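Local coordinates for capsid polyprotein VP90 (Turkey astrovirus 2, PDB 3TS3) that forms, in its projection domain, the dimeric spike of the astrovirus capsid, as part of a polyprotein that probably self-assembles into an icosahedral shell, at residues L36-A41 and L80-T85; P55-R60 and T125-Q130; G86-Q91 and V98-K103. All coordinates share one frame; numbering follows the deposited sequence. Where two conformers were deposited one is given.

Contact 1: L36-A41 and L80-T85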
ATOM      1  N   LEU C  36       0.931   7.292   1.034  1.00  6.87           N
ATOM      2  CA  LEU C  36       1.576   7.018  -0.239  1.00  6.61           C
ATOM      3  C   LEU C  36       1.648   5.516  -0.456  1.00  6.67           C
ATOM      4  O   LEU C  36       2.261   4.799   0.319  1.00  7.04           O
ATOM      5  CB  LEU C  36       2.997   7.590  -0.270  1.00  6.73           C
ATOM      6  CG  LEU C  36       3.855   7.201  -1.481  1.00  6.87           C
ATOM      7  CD1 LEU C  36       3.334   7.846  -2.762  1.00  7.95           C
ATOM      8  CD2 LEU C  36       5.315   7.568  -1.243  1.00  7.82           C
ATOM      9  N   ALA C  37       1.017   5.054  -1.531  1.00  6.39           N
ATOM     10  CA  ALA C  37       1.068   3.655  -1.936  1.00  6.14           C
ATOM     11  C   ALA C  37       1.724   3.618  -3.310  1.00  6.11           C
ATOM     12  O   ALA C  37       1.416   4.425  -4.161  1.00  6.00           O
ATOM     13  CB  ALA C  37      -0.332   3.047  -1.983  1.00  6.22           C
ATOM     14  N   ALA C  38       2.679   2.723  -3.494  1.00  6.08           N
ATOM     15  CA  ALA C  38       3.391   2.661  -4.758  1.00  6.53           C
ATOM     16  C   ALA C  38       4.105   1.331  -4.958  1.00  6.91           C
ATOM     17  O   ALA C  38       4.382   0.621  -4.000  1.00  7.51           O
ATOM     18  CB  ALA C  38       4.376   3.809  -4.855  1.00  6.20           C
ATOM     19  N   ILE C  39       4.490   1.079  -6.204  1.00  7.11           N
ATOM     20  CA  ILE C  39       5.574   0.149  -6.501  0.50  7.19           C
ATOM     21  C   ILE C  39       6.673   1.162  -6.886  1.00  7.17           C
ATOM     22  O   ILE C  39       6.632   1.735  -7.960  1.00  7.41           O
ATOM     23  CB  ILE C  39       5.321  -0.745  -7.718  0.50  6.81           C
ATOM     24  CG1 ILE C  39       4.056  -1.581  -7.534  0.50  7.38           C
ATOM     25  CG2 ILE C  39       6.535  -1.618  -7.976  0.50  8.20           C
ATOM     26  CD1 ILE C  39       3.992  -2.229  -6.249  0.50  7.81           C
ATOM     27  N   PRO C  40       7.641   1.370  -6.013  1.00  6.98           N
ATOM     28  CA  PRO C  40       8.726   2.296  -6.333  1.00  7.38           C
ATOM     29  C   PRO C  40       9.644   1.711  -7.392  1.00  7.53           C
ATOM     30  O   PRO C  40       9.690   0.512  -7.570  1.00  7.41           O
ATOM     31  CB  PRO C  40       9.488   2.438  -5.008  1.00  7.76           C
ATOM     32  CG  PRO C  40       8.580   1.853  -3.961  1.00  7.44           C
ATOM     33  CD  PRO C  40       7.807   0.788  -4.675  1.00  7.00           C
ATOM     34  N   ALA C  41      10.371   2.576  -8.076  1.00  7.71           N
ATOM     35  CA  ALA C  41      11.343   2.125  -9.051  1.00  8.40           C
ATOM     36  C   ALA C  41      12.734   2.488  -8.558  1.00  9.03           C
ATOM     37  O   ALA C  41      12.932   3.539  -7.969  1.00  9.08           O
ATOM     38  CB  ALA C  41      11.074   2.735 -10.409  1.00  8.31           C
ATOM     39  N   LEU C  80      14.356   6.184  -3.956  1.00  8.08           N
ATOM     40  CA  LEU C  80      13.462   5.487  -4.874  1.00  7.93           C
ATOM     41  C   LEU C  80      12.498   6.442  -5.573  1.00  8.20           C
ATOM     42  O   LEU C  80      12.127   7.464  -5.028  1.00  9.30           O
ATOM     43  CB  LEU C  80      12.684   4.390  -4.145  1.00  8.38           C
ATOM     44  CG  LEU C  80      13.507   3.294  -3.474  1.00  8.72           C
ATOM     45  CD1 LEU C  80      12.569   2.186  -3.022  1.00  8.95           C
ATOM     46  CD2 LEU C  80      14.548   2.749  -4.427  1.00 10.63           C
ATOM     47  N   ASP C  81      12.105   6.083  -6.787  1.00  7.64           N
ATOM     48  CA  ASP C  81      11.219   6.903  -7.599  1.00  8.07           C
ATOM     49  C   ASP C  81       9.806   6.325  -7.531  1.00  7.60           C
ATOM     50  O   ASP C  81       9.599   5.172  -7.847  1.00  8.89           O
ATOM     51  CB  ASP C  81      11.733   6.869  -9.044  1.00  8.18           C
ATOM     52  CG  ASP C  81      10.828   7.595 -10.019  1.00  9.79           C
ATOM     53  OD1 ASP C  81      10.055   8.459  -9.605  1.00 11.46           O
ATOM     54  OD2 ASP C  81      10.930   7.291 -11.217  1.00 15.23           O
ATOM     55  N   VAL C  82       8.842   7.120  -7.076  1.00  7.35           N
ATOM     56  CA  VAL C  82       7.461   6.660  -7.000  1.00  7.23           C
ATOM     57  C   VAL C  82       6.565   7.350  -8.027  1.00  6.79           C
ATOM     58  O   VAL C  82       5.362   7.252  -7.965  1.00  6.98           O
ATOM     59  CB  VAL C  82       6.881   6.799  -5.576  1.00  6.58           C
ATOM     60  CG1 VAL C  82       7.595   5.849  -4.628  1.00  7.89           C
ATOM     61  CG2 VAL C  82       6.979   8.240  -5.092  1.00  7.77           C
ATOM     62  N   THR C  83       7.176   8.030  -8.985  1.00  7.26           N
ATOM     63  CA  THR C  83       6.405   8.804  -9.945  1.00  7.76           C
ATOM     64  C   THR C  83       5.440   8.017 -10.828  1.00  7.21           C
ATOM     65  O   THR C  83       4.310   8.428 -11.024  1.00  8.60           O
ATOM     66  CB  THR C  83       7.352   9.575 -10.888  1.00  7.66           C
ATOM     67  OG1 THR C  83       8.360  10.239 -10.119  1.00  7.92           O
ATOM     68  CG2 THR C  83       6.587  10.596 -11.702  1.00  8.50           C
ATOM     69  N   GLN C  84       5.888   6.911 -11.401  1.00  7.19           N
ATOM     70  CA  GLN C  84       5.018   6.181 -12.309  1.00  6.70           C
ATOM     71  C   GLN C  84       3.771   5.543 -11.687  1.00  6.48           C
ATOM     72  O   GLN C  84       2.681   5.676 -12.218  1.00  6.92           O
ATOM     73  CB  GLN C  84       5.811   5.120 -13.084  1.00  6.82           C
ATOM     74  CG  GLN C  84       4.975   4.408 -14.149  1.00  7.25           C
ATOM     75  CD  GLN C  84       5.807   3.601 -15.111  1.00  9.75           C
ATOM     76  OE1 GLN C  84       6.748   2.936 -14.725  1.00 13.22           O
ATOM     77  NE2 GLN C  84       5.444   3.650 -16.375  1.00 10.08           N
ATOM     78  N   THR C  85       3.951   4.819 -10.588  1.00  6.22           N
ATOM     79  CA  THR C  85       2.841   4.077  -9.994  1.00  6.33           C
ATOM     80  C   THR C  85       2.228   4.664  -8.720  1.00  6.07           C
ATOM     81  O   THR C  85       1.208   4.194  -8.254  1.00  6.69           O
ATOM     82  CB  THR C  85       3.247   2.623  -9.719  1.00  6.37           C
ATOM     83  OG1 THR C  85       4.129   2.565  -8.594  1.00  7.16           O
ATOM     84  CG2 THR C  85       3.950   2.047 -10.932  1.00  7.40           C
TER
HETATM   85  O   HOH W   1       6.653   4.222  -9.363  1.00  9.60           O

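Contact 2: P55-R60 and T125-Q130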
ATOM      1  N   PRO C  55      21.510  11.603  11.099  1.00  9.62           N
ATOM      2  CA  PRO C  55      20.925  12.083   9.849  1.00  9.49           C
ATOM      3  C   PRO C  55      19.730  13.014  10.074  1.00  9.35           C
ATOM      4  O   PRO C  55      18.998  12.861  11.041  1.00  8.84           O
ATOM      5  CB  PRO C  55      20.470  10.790   9.165  1.00  9.66           C
ATOM      6  CG  PRO C  55      20.182   9.864  10.295  1.00  9.42           C
ATOM      7  CD  PRO C  55      21.252  10.170  11.315  1.00  9.50           C
ATOM      8  N   SER C  56      19.552  13.970   9.170  1.00  9.50           N
ATOM      9  CA  SER C  56      18.418  14.878   9.216  1.00  9.96           C
ATOM     10  C   SER C  56      18.013  15.306   7.821  1.00  9.93           C
ATOM     11  O   SER C  56      18.795  15.208   6.889  1.00 10.45           O
ATOM     12  CB  SER C  56      18.748  16.128  10.032  1.00 10.23           C
ATOM     13  OG  SER C  56      19.556  17.017   9.285  1.00 10.59           O
ATOM     14  N   ILE C  57      16.789  15.803   7.706  1.00 10.18           N
ATOM     15  CA  ILE C  57      16.328  16.425   6.485  1.00 10.87           C
ATOM     16  C   ILE C  57      16.056  17.890   6.833  1.00 11.41           C
ATOM     17  O   ILE C  57      15.290  18.180   7.731  1.00 11.54           O
ATOM     18  CB  ILE C  57      15.030  15.776   5.983  1.00 11.27           C
ATOM     19  CG1 ILE C  57      15.272  14.316   5.572  1.00 11.73           C
ATOM     20  CG2 ILE C  57      14.459  16.569   4.812  1.00 11.09           C
ATOM     21  CD1 ILE C  57      16.313  14.130   4.490  1.00 14.39           C
ATOM     22  N   GLY C  58      16.696  18.802   6.115  1.00 11.61           N
ATOM     23  CA  GLY C  58      16.532  20.216   6.375  1.00 12.44           C
ATOM     24  C   GLY C  58      15.495  20.910   5.517  1.00 13.17           C
ATOM     25  O   GLY C  58      15.305  20.571   4.359  1.00 12.76           O
ATOM     26  N   TYR C  59      14.836  21.903   6.098  1.00 14.22           N
ATOM     27  CA  TYR C  59      13.861  22.686   5.363  1.00 15.92           C
ATOM     28  C   TYR C  59      13.828  24.139   5.823  1.00 17.34           C
ATOM     29  O   TYR C  59      14.357  24.469   6.875  1.00 17.29           O
ATOM     30  CB  TYR C  59      12.472  22.042   5.410  1.00 15.67           C
ATOM     31  CG  TYR C  59      11.839  21.904   6.779  1.00 15.49           C
ATOM     32  CD1 TYR C  59      10.924  22.835   7.229  1.00 15.30           C
ATOM     33  CD2 TYR C  59      12.129  20.830   7.600  1.00 15.15           C
ATOM     34  CE1 TYR C  59      10.321  22.707   8.455  1.00 15.55           C
ATOM     35  CE2 TYR C  59      11.531  20.692   8.832  1.00 16.06           C
ATOM     36  CZ  TYR C  59      10.629  21.635   9.256  1.00 15.10           C
ATOM     37  OH  TYR C  59      10.027  21.511  10.487  1.00 16.29           O
ATOM     38  N   ARG C  60      13.210  24.997   5.018  1.00 18.91           N
ATOM     39  CA  ARG C  60      13.150  26.427   5.315  1.00 20.76           C
ATOM     40  C   ARG C  60      11.944  26.801   6.168  1.00 21.26           C
ATOM     41  O   ARG C  60      10.842  26.304   5.967  1.00 21.87           O
ATOM     42  CB  ARG C  60      13.153  27.245   4.022  1.00 21.18           C
ATOM     43  CG  ARG C  60      12.954  28.733   4.226  1.00 24.54           C
ATOM     44  CD  ARG C  60      12.869  29.473   2.890  1.00 29.21           C
ATOM     45  NE  ARG C  60      13.990  29.133   2.022  1.00 32.14           N
ATOM     46  CZ  ARG C  60      15.060  29.896   1.839  1.00 33.57           C
ATOM     47  NH1 ARG C  60      15.160  31.062   2.456  1.00 35.03           N
ATOM     48  NH2 ARG C  60      16.031  29.495   1.029  1.00 34.59           N
ATOM     49  N   THR C 125      20.466  19.951   6.245  1.00 13.56           N
ATOM     50  CA  THR C 125      20.295  18.548   5.907  1.00 13.37           C
ATOM     51  C   THR C 125      21.609  17.866   6.239  1.00 13.74           C
ATOM     52  O   THR C 125      22.596  18.030   5.552  1.00 14.29           O
ATOM     53  CB  THR C 125      19.993  18.383   4.412  1.00 13.01           C
ATOM     54  OG1 THR C 125      18.702  18.924   4.124  1.00 12.74           O
ATOM     55  CG2 THR C 125      20.020  16.915   4.013  1.00 12.62           C
ATOM     56  N   ASN C 126      21.619  17.147   7.348  1.00 13.14           N
ATOM     57  CA  ASN C 126      22.837  16.510   7.803  1.00 13.66           C
ATOM     58  C   ASN C 126      23.001  15.079   7.288  1.00 12.89           C
ATOM     59  O   ASN C 126      22.657  14.111   7.952  1.00 14.00           O
ATOM     60  CB  ASN C 126      22.937  16.659   9.316  1.00 13.40           C
ATOM     61  CG  ASN C 126      23.189  18.107   9.718  1.00 16.34           C
ATOM     62  OD1 ASN C 126      22.492  18.675  10.556  1.00 19.15           O
ATOM     63  ND2 ASN C 126      24.186  18.713   9.094  1.00 19.52           N
ATOM     64  N   LEU C 127      23.547  14.983   6.083  1.00 11.53           N
ATOM     65  CA  LEU C 127      23.775  13.727   5.387  1.00 10.92           C
ATOM     66  C   LEU C 127      25.133  13.771   4.716  1.00 10.76           C
ATOM     67  O   LEU C 127      25.656  14.839   4.458  1.00 10.75           O
ATOM     68  CB  LEU C 127      22.704  13.492   4.321  1.00 10.79           C
ATOM     69  CG  LEU C 127      21.249  13.407   4.785  1.00 11.25           C
ATOM     70  CD1 LEU C 127      20.333  13.249   3.580  1.00 11.37           C
ATOM     71  CD2 LEU C 127      21.067  12.240   5.746  1.00 11.98           C
ATOM     72  N   ASP C 128      25.647  12.605   4.359  1.00 10.30           N
ATOM     73  CA  ASP C 128      26.946  12.506   3.727  1.00 10.23           C
ATOM     74  C   ASP C 128      26.942  13.314   2.447  1.00 10.54           C
ATOM     75  O   ASP C 128      25.920  13.439   1.801  1.00 10.05           O
ATOM     76  CB  ASP C 128      27.213  11.070   3.299  1.00  9.50           C
ATOM     77  CG  ASP C 128      27.540  10.155   4.444  1.00  9.92           C
ATOM     78  OD1 ASP C 128      27.731   8.967   4.161  1.00  8.33           O
ATOM     79  OD2 ASP C 128      27.639  10.611   5.596  1.00  9.07           O
ATOM     80  N   GLU C 129      28.110  13.815   2.070  1.00 11.08           N
ATOM     81  CA  GLU C 129      28.233  14.611   0.862  1.00 12.39           C
ATOM     82  C   GLU C 129      27.790  13.787  -0.336  1.00 12.28           C
ATOM     83  O   GLU C 129      27.048  14.257  -1.174  1.00 12.74           O
ATOM     84  CB  GLU C 129      29.710  14.970   0.639  1.00 13.00           C
ATOM     85  CG  GLU C 129      30.347  15.881   1.665  1.00 16.51           C
ATOM     86  CD  GLU C 129      31.812  16.177   1.350  1.00 20.11           C
ATOM     87  OE1 GLU C 129      32.611  15.233   1.243  1.00 22.46           O
ATOM     88  OE2 GLU C 129      32.160  17.357   1.213  1.00 23.03           O
ATOM     89  N   GLN C 130      28.239  12.543  -0.405  1.00 12.23           N
ATOM     90  CA  GLN C 130      27.914  11.682  -1.529  1.00 12.36           C
ATOM     91  C   GLN C 130      26.416  11.423  -1.624  1.00 11.89           C
ATOM     92  O   GLN C 130      25.858  11.351  -2.703  1.00 12.19           O
ATOM     93  CB  GLN C 130      28.665  10.354  -1.414  1.00 12.59           C
ATOM     94  CG  GLN C 130      28.564   9.462  -2.634  1.00 13.71           C
ATOM     95  CD  GLN C 130      29.573   9.825  -3.701  1.00 15.75           C
ATOM     96  OE1 GLN C 130      29.370  10.756  -4.473  1.00 18.56           O
ATOM     97  NE2 GLN C 130      30.674   9.088  -3.742  1.00 14.63           N
TER

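Contact 3: G86-Q91 and V98-K103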
ATOM      1  N   GLY C  86       2.857   5.693  -8.182  1.00  6.46           N
ATOM      2  CA  GLY C  86       2.413   6.245  -6.919  1.00  5.98           C
ATOM      3  C   GLY C  86       1.019   6.841  -6.889  1.00  6.19           C
ATOM      4  O   GLY C  86       0.576   7.478  -7.825  1.00  6.26           O
ATOM      5  N   VAL C  87       0.330   6.615  -5.778  1.00  6.15           N
ATOM      6  CA  VAL C  87      -0.990   7.189  -5.561  1.00  6.43           C
ATOM      7  C   VAL C  87      -1.097   7.616  -4.106  1.00  6.25           C
ATOM      8  O   VAL C  87      -0.357   7.125  -3.269  1.00  6.77           O
ATOM      9  CB  VAL C  87      -2.127   6.188  -5.867  1.00  6.63           C
ATOM     10  CG1 VAL C  87      -2.101   5.764  -7.327  1.00  6.90           C
ATOM     11  CG2 VAL C  87      -2.054   4.982  -4.940  1.00  6.61           C
ATOM     12  N   LEU C  88      -2.009   8.534  -3.814  1.00  5.91           N
ATOM     13  CA  LEU C  88      -2.277   8.884  -2.429  1.00  6.49           C
ATOM     14  C   LEU C  88      -3.670   8.430  -2.038  1.00  6.56           C
ATOM     15  O   LEU C  88      -4.628   8.742  -2.726  1.00  7.29           O
ATOM     16  CB  LEU C  88      -2.188  10.393  -2.188  1.00  6.44           C
ATOM     17  CG  LEU C  88      -0.871  11.141  -2.382  1.00  5.82           C
ATOM     18  CD1 LEU C  88      -1.001  12.562  -1.827  1.00  7.63           C
ATOM     19  CD2 LEU C  88       0.288  10.404  -1.709  1.00  7.66           C
ATOM     20  N   PHE C  89      -3.750   7.697  -0.934  1.00  6.47           N
ATOM     21  CA  PHE C  89      -5.021   7.343  -0.321  1.00  6.39           C
ATOM     22  C   PHE C  89      -5.316   8.419   0.706  1.00  7.00           C
ATOM     23  O   PHE C  89      -4.420   8.902   1.370  1.00  6.92           O
ATOM     24  CB  PHE C  89      -4.953   6.013   0.437  1.00  6.34           C
ATOM     25  CG  PHE C  89      -5.037   4.785  -0.432  1.00  7.01           C
ATOM     26  CD1 PHE C  89      -3.911   4.277  -1.031  1.00  8.20           C
ATOM     27  CD2 PHE C  89      -6.234   4.121  -0.604  1.00  6.90           C
ATOM     28  CE1 PHE C  89      -3.973   3.149  -1.801  1.00  8.86           C
ATOM     29  CE2 PHE C  89      -6.309   2.993  -1.384  1.00  7.59           C
ATOM     30  CZ  PHE C  89      -5.177   2.498  -1.974  1.00  7.90           C
ATOM     31  N   GLY C  90      -6.582   8.774   0.826  1.00  6.79           N
ATOM     32  CA  GLY C  90      -7.032   9.725   1.820  1.00  7.34           C
ATOM     33  C   GLY C  90      -7.175   9.141   3.211  1.00  7.52           C
ATOM     34  O   GLY C  90      -7.275   7.941   3.379  1.00  8.56           O
ATOM     35  N   GLN C  91      -7.268  10.028   4.193  1.00  7.66           N
ATOM     36  CA  GLN C  91      -7.389   9.672   5.592  1.00  8.13           C
ATOM     37  C   GLN C  91      -8.573   8.716   5.685  1.00  8.23           C
ATOM     38  O   GLN C  91      -9.577   8.929   5.046  1.00  7.91           O
ATOM     39  CB  GLN C  91      -7.706  10.965   6.355  1.00  8.71           C
ATOM     40  CG  GLN C  91      -7.820  10.839   7.864  1.00 10.39           C
ATOM     41  CD  GLN C  91      -8.303  12.122   8.510  1.00 14.33           C
ATOM     42  OE1 GLN C  91      -8.973  12.926   7.882  1.00 15.48           O
ATOM     43  NE2 GLN C  91      -7.966  12.302   9.772  1.00 17.00           N
ATOM     44  N   VAL C  98      -8.257   6.275  -3.199  1.00  5.73           N
ATOM     45  CA  VAL C  98      -7.232   6.942  -3.987  1.00  6.25           C
ATOM     46  C   VAL C  98      -7.779   8.274  -4.485  1.00  6.57           C
ATOM     47  O   VAL C  98      -8.756   8.320  -5.200  1.00  7.15           O
ATOM     48  CB  VAL C  98      -6.815   6.082  -5.191  1.00  5.77           C
ATOM     49  CG1 VAL C  98      -5.977   6.895  -6.178  1.00  6.52           C
ATOM     50  CG2 VAL C  98      -6.073   4.824  -4.722  1.00  5.74           C
ATOM     51  N   MET C  99      -7.150   9.358  -4.053  1.00  6.69           N
ATOM     52  CA  MET C  99      -7.728  10.634  -4.366  0.50  6.27           C
ATOM     53  C   MET C  99      -6.699  11.511  -5.048  1.00  6.69           C
ATOM     54  O   MET C  99      -7.099  12.534  -5.580  1.00  7.59           O
ATOM     55  CB  MET C  99      -8.390  11.317  -3.145  0.50  5.92           C
ATOM     56  CG  MET C  99      -7.521  11.440  -1.890  0.50  4.96           C
ATOM     57  SD  MET C  99      -6.523  12.944  -1.916  0.50  3.55           S
ATOM     58  CE  MET C  99      -5.151  12.505  -0.850  0.50  6.12           C
ATOM     59  N   GLN C 100      -5.481  11.011  -5.213  1.00  6.14           N
ATOM     60  CA  GLN C 100      -4.508  11.603  -6.128  1.00  5.88           C
ATOM     61  C   GLN C 100      -3.669  10.531  -6.772  1.00  6.17           C
ATOM     62  O   GLN C 100      -3.420   9.498  -6.192  1.00  6.07           O
ATOM     63  CB  GLN C 100      -3.517  12.559  -5.438  1.00  6.31           C
ATOM     64  CG  GLN C 100      -4.111  13.619  -4.555  1.00  6.48           C
ATOM     65  CD  GLN C 100      -4.598  14.839  -5.308  1.00  8.13           C
ATOM     66  OE1 GLN C 100      -4.484  14.937  -6.526  1.00  7.92           O
ATOM     67  NE2 GLN C 100      -5.139  15.784  -4.568  1.00  9.17           N
ATOM     68  N   THR C 101      -3.221  10.815  -7.986  1.00  6.38           N
ATOM     69  CA  THR C 101      -2.141  10.083  -8.604  1.00  6.80           C
ATOM     70  C   THR C 101      -0.964  11.036  -8.488  1.00  7.22           C
ATOM     71  O   THR C 101      -1.129  12.177  -8.106  1.00  7.70           O
ATOM     72  CB  THR C 101      -2.375   9.770 -10.069  1.00  6.67           C
ATOM     73  OG1 THR C 101      -2.569  10.985 -10.787  1.00  7.26           O
ATOM     74  CG2 THR C 101      -3.590   8.887 -10.242  1.00  6.64           C
ATOM     75  N   MET C 102       0.229  10.573  -8.811  1.00  7.51           N
ATOM     76  CA  MET C 102       1.373  11.467  -8.781  1.00  7.38           C
ATOM     77  C   MET C 102       1.162  12.578  -9.809  1.00  7.64           C
ATOM     78  O   MET C 102       1.560  13.705  -9.601  1.00  8.86           O
ATOM     79  CB  MET C 102       2.689  10.723  -9.005  1.00  7.13           C
ATOM     80  CG  MET C 102       3.116   9.814  -7.832  1.00  8.17           C
ATOM     81  SD  MET C 102       3.226  10.634  -6.206  1.00  9.88           S
ATOM     82  CE  MET C 102       1.624  10.175  -5.515  1.00  9.54           C
ATOM     83  N   LYS C 103       0.533  12.249 -10.928  1.00  7.66           N
ATOM     84  CA  LYS C 103       0.269  13.275 -11.928  1.00  7.95           C
ATOM     85  C   LYS C 103      -0.671  14.376 -11.438  1.00  7.96           C
ATOM     86  O   LYS C 103      -0.375  15.547 -11.572  1.00  8.20           O
ATOM     87  CB  LYS C 103      -0.329  12.631 -13.181  1.00  8.02           C
ATOM     88  CG  LYS C 103      -0.714  13.626 -14.255  1.00  9.26           C
ATOM     89  CD  LYS C 103      -1.503  12.980 -15.371  1.00 10.33           C
ATOM     90  CE  LYS C 103      -0.650  12.045 -16.183  1.00 10.79           C
ATOM     91  NZ  LYS C 103      -1.408  11.645 -17.400  1.00 11.35           N
TER

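Contact 1: L36-A41 and L80-T85
Thr85 reaches back with its hydroxyl to the chain at Ile39, while Val82 and Leu80 lay their methyl groups against Ala38 and Pro40. OG1 of Thr85 stands between its own backbone N and carbonyl carbon (chi1 74°), and from there donates to Ile39 O at 2.7 Å. The hydroxyl comes to that oxygen from above the carbonyl plane, 38° out of it. Water 1 lies 2.9 Å from Ile39 O and accepts from Thr85 N.

On the apolar side, Val82 CG1 touches two neighbours: it lies 3.8 Å from Ala38 CB, and Pro40 CB is almost as near. Its other methyl, CG2, approaches CD2 of Leu36. The Pro40 ring crosses Leu80 obliquely, its CB meeting Leu80 CD1 at 3.7 Å.

Beyond the proline the two backbones pair once, as an antiparallel hydrogen-bonded bridge between Ala41 and Asp81. Ala41 N donates to Asp81 O (2.7 Å) and Asp81 N to Ala41 O (2.9 Å). The Asp81 carboxylate serves its own segment: OD1 accepts from Thr83 N in an Asx turn and also takes the Thr83 hydroxyl on its syn lone pair. Val82 in turn packs on Tyr165 of strand 164-171, and Tyr186 OH of the second subunit bonds to Ala38 N.

The chemistry is therefore divided: polar groups join round the end of strand 76-81 and the turn that follows it, methyl and ring carbons of Leu36, Ala38, Pro40, Leu80 and Val82 make the buried apolar side, and the Thr85 bond to Ile39 O, with water 1 close by, is consistent with a loop held in place where it meets the second subunit.

Contact 2: P55-R60 and T125-Q130
The two-stranded antiparallel sheet of strands 56-59 and 67-70 is joined here by the extended segment that leads into helix 129-135, with Ser56 and Gly58 meeting Asn126 and Thr125. Ser56 OG, placed between its backbone N and carbonyl carbon (chi1 77°), accepts from Asn126 N at 2.8 Å with an N-H...O angle of 162°. CB of Asn126 comes within 3.4 Å of the same oxygen. Ser56 OG is also hydrogen-bonded to Thr124 O, so one hydroxyl ties the incoming chain on either side of Thr125. In return Ser56 N makes a long, weak bond to Asn126 O, an oxygen that also receives a CA-H...O contact from Pro55 CA.

Two residues along the strand the roles are reversed. Thr125 OG1 lies beside its own backbone N, anti to the carbonyl carbon (chi1 -68°), and accepts from Gly58 N at 2.8 Å; its second partner is Tyr121 O. The Thr125 methyl CG2 rests 3.6 Å from Ser56 O. Side-chain hydroxyls thus do much of the work that amides and carbonyls would share in a regular strand pair, and the chain runs past the small sheet without a beta bridge to strand 56-59. The backbones come closest at Gly58 and Thr125, CA to CA 4.1 Å.

The end of the Leu127 side chain turns toward the strand: CG lies 3.7 Å from Ser56 O, CD2 meets Pro55 CB at 3.8 Å, and CD1 faces Ile57 CD1 more loosely. Phe168 of strand 164-171 touches both Ile57 and Leu127, while Asp128, at the N-cap position of the helix, hydrogen-bonds through OD1 to Tyr48 and Asn50.

Contact 3: G86-Q91 and V98-K103
The Phe89 ring carries CG2 of Val98 on one face, 3.8 Å from the ring centroid and 16° off the normal, a CH-pi contact shifted toward the CZ and CE2 rim. Ala37 of strand 34-37 packs on the CE1 edge atom. With Phe89 CG anti to its carbonyl carbon (chi1 -79°), the ring lies beside Val98. The other Val98 methyl, CG1, touches Val87 CB at 3.9 Å, the two valine side chains crossing at about a right angle. Val87 and Phe89 also pack against the second subunit, on its Phe89 and Ile39.

Strands 87-90 and 98-101 form an antiparallel hairpin with a classic beta bulge, in which Met99 and Gln100 both face Leu88. Leu88 O accepts from Met99 N at 2.9 Å and weakly from Gln100 N, while Leu88 N donates to Gln100 O. CE of Met102 reaches CD2 of Leu88. Met102 CG stands 3.5 Å from Gly86 O. Gln100 turns its amide away, to Thr104, Thr14 and Phe17.

The firm Met99 bond and the weak Gln100 one carry the pairing through the bulge; Val87, Phe89 and Val98 pack on one face, and on the other Leu88 meets Met102 beside Gln100, whose amide is bonded away.

Overall arrangement
From the N terminus, residues 36-41, which run off the end of strand 34-37, meet residues 80-85, where contact 1 closes its loop at the end of strand 76-81. Between them residues 55-60 have already opened contact 2, which closes only at residues 125-130, so contacts 1 and 2 cross. Contact 3 follows directly on contact 1 as a short hairpin, nested inside the loop of contact 2. Contacts 1 and 3 touch where strands 34-37 and 87-90 are neighbours in the large sheet, and both meet the second subunit. Contact 2 lies across the chain's centre from contact 3, about 27 Å between centres, tying the small two-stranded sheet to the approach of helix 129-135.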